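Local coordinates for uncharacterized protein VP1736 (Vibrio parahaemolyticus, PDB 3LXQ) that is of unknown function but carries a domain of the sulfatase family, which belongs to the wider alkaline phosphatase clan, at residues Q99-G102 against S103-G106; L116-E119 against G120-T124; S248-H251 against S252-Y256; Y256-K260 against I261-D265; T349-S352 against L353-V356. All coordinates share one frame; numbering follows the deposited sequence.

How the interactions relate
All five contacts are local, each closing within a single unbroken run of chain, and they follow one another without crossing. Interaction 1 curls the loop between strand 87-93 and helix 111-118; interaction 2 turns the end of that helix into strand 121-127, and the two touch where Ser103 and Leu104 pack on Met117. Interactions 3 and 4 share Tyr256 and shape successive parts of the long loop between strand 241-246 and helix 271-289. Interaction 5 ends helix 346-353, about 33 Å from interaction 3 between centres and across the chain's centre from it. Trp121 of interaction 2 packs on Thr349 and Leu353, tying the central mixed sheet to this helix.

Interaction 1: residues Q99-G102 against S103-G106; sequences QFVG and SLGG
Val101 and Gly102 turn their carbonyls onto the backbone N atoms of Leu104, Gly105 and Gly106 in the loop between strand 87-93 and helix 111-118. The bonds from Gly106 N to Val101 O and from Gly105 N to Gly102 O have the pattern of a Schellman motif, although 103-106 forms no regular helix. Val101 O accepts twice, from Gly106 N at 3.0 Å and from Leu104 N at 3.1 Å, and these donors come from opposite faces of its carbonyl plane. The inner bond, Gly105 N to Gly102 O, is 2.9 Å long and the straightest of the three at 157°. The positive phi of Gly105 goes with this pair and turns the chain so that Gly106 N faces Val101 O.

Apolar contact comes from one side of this turn. Val101 and Leu104 run alongside each other in one direction, with Val101 CG1 3.8 Å from Leu104 CD1. CG1 is anti to the backbone N (chi1 -173°), which sets it beside Leu104 and 3.5 Å from Ser103 OG. Both residues rest on Pro324 of strand 322-328.

Gly102 N reaches Thr110 OG1 and Ser103 N reaches Asp114 OD1, while Gln99 NE2 binds Asp307 OD1 of a distant loop. A weaker polar contact joins the ends of the curl: Gly106 CA lies 3.4 Å from Gln99 O, with an angle at hydrogen of 134°.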
# COMPACT_ATOMS: atom_id res chain seq x y z
N GLN A 99 10.70 -9.67 5.90
CA GLN A 99 11.96 -10.17 6.46
C GLN A 99 12.23 -9.65 7.88
O GLN A 99 12.98 -10.28 8.64
CB GLN A 99 13.14 -9.87 5.52
CG GLN A 99 13.52 -8.38 5.40
CD GLN A 99 14.71 -8.12 4.47
OE1 GLN A 99 15.68 -8.88 4.45
NE2 GLN A 99 14.65 -7.03 3.72
N PHE A 100 11.62 -8.52 8.22
CA PHE A 100 11.79 -7.91 9.54
C PHE A 100 10.62 -8.20 10.47
O PHE A 100 10.55 -7.63 11.57
CB PHE A 100 11.96 -6.39 9.42
CG PHE A 100 13.03 -5.95 8.46
CD1 PHE A 100 14.38 -6.20 8.73
CD2 PHE A 100 12.70 -5.26 7.29
CE1 PHE A 100 15.38 -5.79 7.83
CE2 PHE A 100 13.69 -4.84 6.38
CZ PHE A 100 15.04 -5.11 6.66
N VAL A 101 9.69 -9.06 10.05
CA VAL A 101 8.49 -9.35 10.85
C VAL A 101 8.49 -10.77 11.44
O VAL A 101 8.42 -11.77 10.71
CB VAL A 101 7.17 -9.09 10.07
CG1 VAL A 101 5.97 -9.25 10.99
CG2 VAL A 101 7.17 -7.70 9.45
N GLY A 102 8.55 -10.85 12.76
CA GLY A 102 8.53 -12.12 13.48
C GLY A 102 7.35 -13.00 13.13
O GLY A 102 7.53 -14.17 12.78
N SER A 103 6.14 -12.44 13.20
CA SER A 103 4.92 -13.21 12.91
C SER A 103 4.84 -13.68 11.45
O SER A 103 4.05 -14.57 11.14
CB SER A 103 3.66 -12.42 13.30
OG SER A 103 3.52 -11.25 12.51
N LEU A 104 5.67 -13.12 10.58
CA LEU A 104 5.73 -13.54 9.18
C LEU A 104 6.97 -14.38 8.88
O LEU A 104 7.33 -14.59 7.72
CB LEU A 104 5.63 -12.34 8.23
CG LEU A 104 4.26 -11.74 7.90
CD1 LEU A 104 3.43 -11.36 9.14
CD2 LEU A 104 4.43 -10.55 7.00
N GLY A 105 7.62 -14.86 9.93
CA GLY A 105 8.75 -15.79 9.79
C GLY A 105 10.14 -15.18 9.83
O GLY A 105 11.12 -15.90 10.07
N GLY A 106 10.24 -13.87 9.62
CA GLY A 106 11.53 -13.18 9.60
C GLY A 106 12.14 -12.97 10.97
O GLY A 106 11.80 -13.66 11.93

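Interaction 2: residues L116-E119 against G120-T124; sequences LMQE and GWQFT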
# COMPACT_ATOMS: atom_id res chain seq x y z
N LEU A 116 -0.43 -7.63 17.83
CA LEU A 116 -1.56 -6.98 17.17
C LEU A 116 -2.10 -7.77 15.97
O LEU A 116 -3.28 -7.65 15.60
CB LEU A 116 -1.17 -5.57 16.74
CG LEU A 116 -0.89 -4.56 17.85
CD1 LEU A 116 0.03 -3.46 17.35
CD2 LEU A 116 -2.20 -3.98 18.39
N MSE A 117 -1.22 -8.57 15.36
CA MSE A 117 -1.56 -9.43 14.22
C MSE A 117 -2.61 -10.46 14.60
O MSE A 117 -3.51 -10.74 13.81
CB MSE A 117 -0.32 -10.15 13.70
CG MSE A 117 0.70 -9.25 13.03
SE MSE A 117 0.54 -9.24 11.09
CE MSE A 117 -1.14 -8.35 10.89
N GLN A 118 -2.47 -11.03 15.79
CA GLN A 118 -3.42 -12.00 16.30
C GLN A 118 -4.77 -11.34 16.55
O GLN A 118 -5.81 -12.00 16.50
CB GLN A 118 -2.91 -12.64 17.61
CG GLN A 118 -1.45 -13.13 17.62
CD GLN A 118 -1.04 -13.92 16.37
OE1 GLN A 118 -1.84 -14.67 15.80
NE2 GLN A 118 0.21 -13.74 15.94
N GLU A 119 -4.75 -10.03 16.79
CA GLU A 119 -5.95 -9.29 17.14
C GLU A 119 -6.78 -8.84 15.94
O GLU A 119 -7.84 -8.24 16.12
CB GLU A 119 -5.61 -8.11 18.05
CG GLU A 119 -5.12 -8.53 19.44
CD GLU A 119 -4.46 -7.41 20.22
OE1 GLU A 119 -3.47 -7.68 20.92
OE2 GLU A 119 -4.94 -6.26 20.15
N GLY A 120 -6.33 -9.14 14.72
CA GLY A 120 -7.06 -8.69 13.54
C GLY A 120 -6.95 -9.47 12.24
O GLY A 120 -6.60 -10.66 12.22
N TRP A 121 -7.25 -8.77 11.15
CA TRP A 121 -7.19 -9.32 9.79
C TRP A 121 -5.76 -9.20 9.24
O TRP A 121 -5.33 -8.13 8.79
CB TRP A 121 -8.23 -8.61 8.93
CG TRP A 121 -8.46 -9.16 7.53
CD1 TRP A 121 -7.87 -10.26 6.96
CD2 TRP A 121 -9.37 -8.64 6.56
NE1 TRP A 121 -8.35 -10.44 5.68
CE2 TRP A 121 -9.27 -9.46 5.42
CE3 TRP A 121 -10.25 -7.56 6.54
CZ2 TRP A 121 -10.01 -9.23 4.26
CZ3 TRP A 121 -11.00 -7.33 5.39
CH2 TRP A 121 -10.87 -8.16 4.27
N GLN A 122 -5.03 -10.30 9.31
CA GLN A 122 -3.61 -10.37 8.98
C GLN A 122 -3.49 -10.96 7.60
O GLN A 122 -4.14 -11.97 7.30
CB GLN A 122 -2.90 -11.26 10.02
CG GLN A 122 -1.60 -11.93 9.57
CD GLN A 122 -1.09 -12.96 10.57
OE1 GLN A 122 -1.68 -13.16 11.64
NE2 GLN A 122 0.01 -13.63 10.23
N PHE A 123 -2.69 -10.33 6.73
CA PHE A 123 -2.51 -10.85 5.37
C PHE A 123 -1.13 -11.47 5.28
O PHE A 123 -0.14 -10.77 5.46
CB PHE A 123 -2.65 -9.73 4.33
CG PHE A 123 -4.02 -9.10 4.27
CD1 PHE A 123 -4.38 -8.11 5.18
CD2 PHE A 123 -4.92 -9.47 3.29
CE1 PHE A 123 -5.65 -7.51 5.11
CE2 PHE A 123 -6.19 -8.88 3.21
CZ PHE A 123 -6.55 -7.90 4.11
N THR A 124 -1.06 -12.77 5.00
CA THR A 124 0.23 -13.47 5.05
C THR A 124 0.85 -13.58 3.68
O THR A 124 2.00 -14.01 3.55
CB THR A 124 0.12 -14.88 5.67
OG1 THR A 124 -0.61 -15.75 4.78
CG2 THR A 124 -0.57 -14.83 7.02
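Two bends in the side chain of Met117, at chi2 (-97°) and chi3 (68°), swing its selenium and methyl group onto Gln122, at the turn where helix 111-118 passes into strand 121-127 of the mixed sheet. Gln122 meets it with CG roughly anti to its backbone N (chi1 155°) and the rest of its chain extended. The two side chains therefore cross at about a right angle: the selenomethionine methyl CE touches Gln122 CB at 3.5 Å, and SE lies 3.8 Å from Gln122 CG. No polar bond joins them, so the contact is van der Waals packing.

Two weak backbone bonds mark the end of the helix. Gly120 N reaches back to Met117 O at 3.4 Å, nearly straight, and Glu119 N lies 3.0 Å from Leu116 O. The Glu119 carboxylate forms a salt bridge with Lys290.

Beyond the turn, Trp121 and Phe123 point away from the helix end, and Phe123 CZ sits 3.4 Å above one face of the Trp121 indole, toward its rim. On the helix side, the amide oxygen OE1 of Gln122 comes to 3.9 Å from Met117 CB.

Interaction 3: residues S248-H251 against S252-Y256; sequences SSNH and SPYEY
A type VI beta turn, built on the cis peptide before Pro253, carries the chain from His251 to Tyr254 in the loop between strand 241-246 and helix 271-289. The assignment rests on the backbone angles of Ser252 and Pro253 and on the closing bond from Tyr254 N to His251 O, which is short at 2.7 Å but bent at 129° and so counts as weak. Just before it, Asn250 is the centre of an inverse gamma turn, closed by His251 N to Ser249 O at 2.8 Å. Two reversals thus follow each other directly.

The Tyr254 ring folds back over this turn. Ser252 CA lies 3.6 Å above one face, over the ring centre, while Asn250 OD1 comes to the ring edge, 3.6 Å from Tyr254 CE1 and near the ring plane. Amide and ring run side by side in the same direction, their planes 36° apart. Asn250 ND2 is bonded to Glu94 O, which would help to set the rotation of the amide.

The imidazole of His251 is oriented from two directions. Its ring stacks with Trp216, whose NE1 also bonds Ser252 O, and ND1 donates back to the start of the loop, tilted from the Ser248 carbonyl plane. That bond, from His251 ND1 to Ser248 O, is 2.9 Å long and nearly straight at 174°, with the oxygen lying in the ring plane.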
# COMPACT_ATOMS: atom_id res chain seq x y z
N SER A 248 9.07 7.50 9.30
CA SER A 248 10.33 8.10 8.81
C SER A 248 11.59 7.61 9.52
O SER A 248 12.70 7.75 8.98
CB SER A 248 10.29 9.62 8.98
OG SER A 248 9.47 10.21 7.99
N SER A 249 11.45 7.08 10.74
CA SER A 249 12.66 6.70 11.50
C SER A 249 13.55 5.70 10.78
O SER A 249 14.77 5.82 10.84
CB SER A 249 12.32 6.15 12.90
OG SER A 249 11.91 7.19 13.75
N ASN A 250 12.93 4.72 10.14
CA ASN A 250 13.67 3.68 9.43
C ASN A 250 14.26 4.16 8.09
O ASN A 250 13.79 3.77 7.01
CB ASN A 250 12.77 2.45 9.25
CG ASN A 250 13.52 1.27 8.69
OD1 ASN A 250 14.74 1.18 8.80
ND2 ASN A 250 12.79 0.35 8.07
N HIS A 251 15.28 5.01 8.19
CA HIS A 251 16.09 5.50 7.08
C HIS A 251 17.51 5.65 7.59
O HIS A 251 17.71 6.08 8.74
CB HIS A 251 15.70 6.92 6.67
CG HIS A 251 14.53 7.01 5.74
ND1 HIS A 251 13.27 7.33 6.18
CD2 HIS A 251 14.45 6.88 4.39
CE1 HIS A 251 12.45 7.37 5.14
NE2 HIS A 251 13.14 7.10 4.05
N SER A 252 18.48 5.32 6.75
CA SER A 252 19.89 5.58 7.06
C SER A 252 20.03 7.08 7.32
O SER A 252 19.46 7.89 6.57
CB SER A 252 20.79 5.16 5.89
OG SER A 252 22.14 5.51 6.13
N PRO A 253 20.79 7.47 8.35
CA PRO A 253 21.71 6.66 9.18
C PRO A 253 21.10 5.98 10.42
O PRO A 253 21.85 5.44 11.22
CB PRO A 253 22.74 7.69 9.62
CG PRO A 253 21.93 8.95 9.77
CD PRO A 253 20.82 8.89 8.74
N TYR A 254 19.77 5.99 10.55
CA TYR A 254 19.03 5.21 11.58
C TYR A 254 19.06 5.82 12.99
O TYR A 254 19.31 5.12 13.98
CB TYR A 254 19.44 3.73 11.59
CG TYR A 254 19.41 3.08 10.23
CD1 TYR A 254 18.21 2.82 9.58
CD2 TYR A 254 20.60 2.73 9.58
CE1 TYR A 254 18.19 2.23 8.32
CE2 TYR A 254 20.59 2.15 8.32
CZ TYR A 254 19.37 1.90 7.70
OH TYR A 254 19.34 1.32 6.46
N GLU A 255 18.80 7.12 13.06
CA GLU A 255 18.74 7.84 14.33
C GLU A 255 17.41 7.53 14.99
O GLU A 255 16.37 7.61 14.33
CB GLU A 255 18.85 9.36 14.12
CG GLU A 255 20.09 9.85 13.38
CD GLU A 255 19.88 11.22 12.75
OE1 GLU A 255 20.30 12.24 13.34
OE2 GLU A 255 19.28 11.29 11.66
N TYR A 256 17.46 7.19 16.28
CA TYR A 256 16.28 6.96 17.12
C TYR A 256 16.70 7.02 18.60
O TYR A 256 17.87 6.74 18.93
CB TYR A 256 15.61 5.60 16.80
CG TYR A 256 16.45 4.41 17.19
CD1 TYR A 256 16.29 3.82 18.45
CD2 TYR A 256 17.43 3.91 16.34
CE1 TYR A 256 17.07 2.74 18.84
CE2 TYR A 256 18.22 2.83 16.72
CZ TYR A 256 18.04 2.25 17.98
OH TYR A 256 18.82 1.19 18.39

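Interaction 4: residues Y256-K260 against I261-D265; sequences YPEGK and IEQYD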
# COMPACT_ATOMS: atom_id res chain seq x y z
N TYR A 256 17.46 7.19 16.28
CA TYR A 256 16.28 6.96 17.12
C TYR A 256 16.70 7.02 18.60
O TYR A 256 17.87 6.74 18.93
CB TYR A 256 15.61 5.60 16.80
CG TYR A 256 16.45 4.41 17.19
CD1 TYR A 256 16.29 3.82 18.45
CD2 TYR A 256 17.43 3.91 16.34
CE1 TYR A 256 17.07 2.74 18.84
CE2 TYR A 256 18.22 2.83 16.72
CZ TYR A 256 18.04 2.25 17.98
OH TYR A 256 18.82 1.19 18.39
N PRO A 257 15.76 7.38 19.50
CA PRO A 257 15.99 7.42 20.96
C PRO A 257 16.66 6.17 21.57
O PRO A 257 16.45 5.05 21.09
CB PRO A 257 14.58 7.58 21.52
CG PRO A 257 13.85 8.33 20.48
CD PRO A 257 14.43 7.91 19.15
N GLU A 258 17.45 6.38 22.62
CA GLU A 258 18.09 5.29 23.37
C GLU A 258 17.17 4.75 24.48
O GLU A 258 16.19 5.41 24.86
CB GLU A 258 19.43 5.75 23.97
CG GLU A 258 20.46 6.26 22.96
CD GLU A 258 21.53 5.23 22.57
OE1 GLU A 258 21.46 4.06 23.02
OE2 GLU A 258 22.44 5.59 21.79
N GLY A 259 17.49 3.56 24.99
CA GLY A 259 16.76 2.92 26.09
C GLY A 259 15.26 2.70 25.88
O GLY A 259 14.48 2.78 26.83
N LYS A 260 14.86 2.41 24.65
CA LYS A 260 13.44 2.18 24.35
C LYS A 260 13.15 0.75 23.91
O LYS A 260 12.01 0.30 23.99
CB LYS A 260 12.90 3.21 23.34
CG LYS A 260 13.12 4.64 23.78
CD LYS A 260 11.85 5.45 23.83
CE LYS A 260 12.07 6.74 24.64
NZ LYS A 260 10.81 7.46 24.98
N ILE A 261 14.18 0.05 23.44
CA ILE A 261 14.10 -1.39 23.18
C ILE A 261 15.36 -2.09 23.64
O ILE A 261 16.43 -1.48 23.72
CB ILE A 261 13.92 -1.71 21.67
CG1 ILE A 261 15.15 -1.29 20.85
CG2 ILE A 261 12.60 -1.14 21.13
CD1 ILE A 261 15.04 0.06 20.15
N GLU A 262 15.24 -3.38 23.93
CA GLU A 262 16.42 -4.23 23.98
C GLU A 262 16.84 -4.32 22.52
O GLU A 262 16.15 -4.93 21.71
CB GLU A 262 16.10 -5.61 24.57
N GLN A 263 17.93 -3.65 22.17
CA GLN A 263 18.39 -3.56 20.79
C GLN A 263 18.73 -4.95 20.25
O GLN A 263 19.18 -5.81 21.01
CB GLN A 263 19.61 -2.63 20.68
CG GLN A 263 19.39 -1.28 21.37
CD GLN A 263 20.56 -0.31 21.27
OE1 GLN A 263 21.70 -0.70 20.98
NE2 GLN A 263 20.27 0.96 21.50
N TYR A 264 18.48 -5.18 18.97
CA TYR A 264 18.77 -6.48 18.35
C TYR A 264 20.25 -6.58 17.96
O TYR A 264 20.85 -7.66 18.08
CB TYR A 264 17.86 -6.73 17.14
CG TYR A 264 18.10 -8.04 16.42
CD1 TYR A 264 17.41 -9.20 16.78
CD2 TYR A 264 19.02 -8.12 15.38
CE1 TYR A 264 17.64 -10.41 16.10
CE2 TYR A 264 19.26 -9.32 14.70
CZ TYR A 264 18.57 -10.45 15.06
OH TYR A 264 18.81 -11.62 14.38
N ASP A 265 20.81 -5.48 17.48
CA ASP A 265 22.24 -5.41 17.15
C ASP A 265 23.01 -4.68 18.25
O ASP A 265 22.42 -3.92 19.03
CB ASP A 265 22.48 -4.70 15.80
CG ASP A 265 22.00 -5.52 14.59
OD1 ASP A 265 21.86 -4.93 13.49
OD2 ASP A 265 21.77 -6.74 14.71
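The phenol oxygen of Tyr256 is approached by two groups in the surface loop between strand 241-246 and helix 271-289: the side-chain amide of Gln263 and the backbone oxygen of His268. His268 O takes the hydrogen bond, and the ring of His268 stacks on that of Tyr256, so this tyrosine is held by its hydroxyl and by its ring. Gln263 NE2 comes within 3.4 Å of Tyr256 OH, but its angle is too poor for a bond, and the amide stands 65° from the ring plane.

One apolar contact spans the turn. In Ile261 a chi1 of 65° and a chi2 away from the usual staggered values together bring CD1 to the phenol; CD1 touches Tyr256 CE1 at 3.6 Å, and the two side chains cross at about a right angle.

Past Ile261, the chain is fastened to helix 271-289, where Asn273 OD1 accepts from both Tyr264 N and Asp265 N and Lys276 NZ bonds Glu262 O. The end of Glu258 comes back toward Gln263. Carboxylate and amide planes are 33° apart there, and Glu258 OE1 remains 3.7 Å from Gln263 NE2, a proximity without a bond.

Interaction 5: residues T349-S352 against L353-V356; sequences TLLS and LIGV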
# COMPACT_ATOMS: atom_id res chain seq x y z
N THR A 349 -10.67 -2.57 -0.64
CA THR A 349 -11.02 -3.28 0.59
C THR A 349 -11.41 -2.34 1.74
O THR A 349 -12.43 -2.56 2.42
CB THR A 349 -9.87 -4.22 1.04
OG1 THR A 349 -9.54 -5.13 -0.02
CG2 THR A 349 -10.26 -5.01 2.30
N LEU A 350 -10.63 -1.28 1.94
CA LEU A 350 -10.84 -0.36 3.05
C LEU A 350 -12.11 0.46 2.90
O LEU A 350 -12.87 0.63 3.87
CB LEU A 350 -9.61 0.54 3.25
CG LEU A 350 -8.30 -0.17 3.64
CD1 LEU A 350 -7.09 0.68 3.29
CD2 LEU A 350 -8.28 -0.59 5.10
N LEU A 351 -12.37 0.96 1.69
CA LEU A 351 -13.62 1.68 1.40
C LEU A 351 -14.84 0.82 1.73
O LEU A 351 -15.86 1.31 2.24
CB LEU A 351 -13.70 2.11 -0.07
CG LEU A 351 -12.82 3.25 -0.57
CD1 LEU A 351 -13.19 3.55 -2.00
CD2 LEU A 351 -12.92 4.51 0.31
N SER A 352 -14.73 -0.47 1.42
CA SER A 352 -15.80 -1.41 1.64
C SER A 352 -16.00 -1.60 3.13
O SER A 352 -17.15 -1.70 3.59
CB SER A 352 -15.48 -2.74 0.94
OG SER A 352 -16.62 -3.59 0.86
N LEU A 353 -14.90 -1.64 3.88
CA LEU A 353 -14.97 -1.81 5.34
C LEU A 353 -15.52 -0.60 6.08
O LEU A 353 -16.14 -0.73 7.15
CB LEU A 353 -13.59 -2.17 5.91
CG LEU A 353 -13.16 -3.63 5.75
CD1 LEU A 353 -11.66 -3.79 5.94
CD2 LEU A 353 -13.95 -4.52 6.71
N ILE A 354 -15.29 0.59 5.53
CA ILE A 354 -15.71 1.83 6.21
C ILE A 354 -17.12 2.29 5.82
O ILE A 354 -17.61 3.31 6.32
CB ILE A 354 -14.68 2.99 6.05
CG1 ILE A 354 -14.55 3.44 4.59
CG2 ILE A 354 -13.33 2.60 6.66
CD1 ILE A 354 -13.77 4.73 4.40
N GLY A 355 -17.75 1.53 4.93
CA GLY A 355 -19.12 1.82 4.50
C GLY A 355 -19.26 2.81 3.36
O GLY A 355 -20.29 3.46 3.24
N VAL A 356 -18.23 2.94 2.53
CA VAL A 356 -18.30 3.86 1.39
C VAL A 356 -18.43 3.11 0.07
O VAL A 356 -17.51 2.37 -0.32
CB VAL A 356 -17.10 4.84 1.34
CG1 VAL A 356 -17.15 5.71 0.08
CG2 VAL A 356 -17.09 5.73 2.57
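Peptide groups are the flat units that join Leu351 to Val356 and Thr349 to Leu353, since neither 349-352 nor 353-356 contains an aromatic ring or a side-chain amide. Val356 N lies 2.9 Å from Leu351 O and only 18° from its carbonyl plane, and Leu353 N lies 3.0 Å from Thr349 O with a similar tilt. Ile354 N approaches Leu350 O at 2.9 Å, nearly along the C=O axis. It also makes a weak bond to Leu351 O at 3.4 Å, so that oxygen is shared between this donor and the stronger one of Val356.

Around these bonds the side chains make apolar contacts. In Ile354 a chi1 of 65° tucks CG1 in over the backbone, 3.4 Å from Leu350 O. Its CD1 then meets Leu351 CD2 at 4.2 Å, and Leu351 CD2 also reaches Val356 CB at 4.3 Å; this cluster faces Leu169 of helix 165-171. On another side of the helix, Thr349 CG2 and Leu353 CD1 run alongside each other, 4.1 Å apart.

The two buried hydroxyls are satisfied outside the segments: Ser352 OG by Asp366, Thr80 N and Thr368, and Thr349 OG1 by Asp345 O, Arg365 O and Leu367 N.

Gly355 is the first residue to leave helical geometry. Its positive phi (86°), with two bonds back into the last turn, among them Val356 N to Leu351 O, ends helix 346-353 in a Schellman motif.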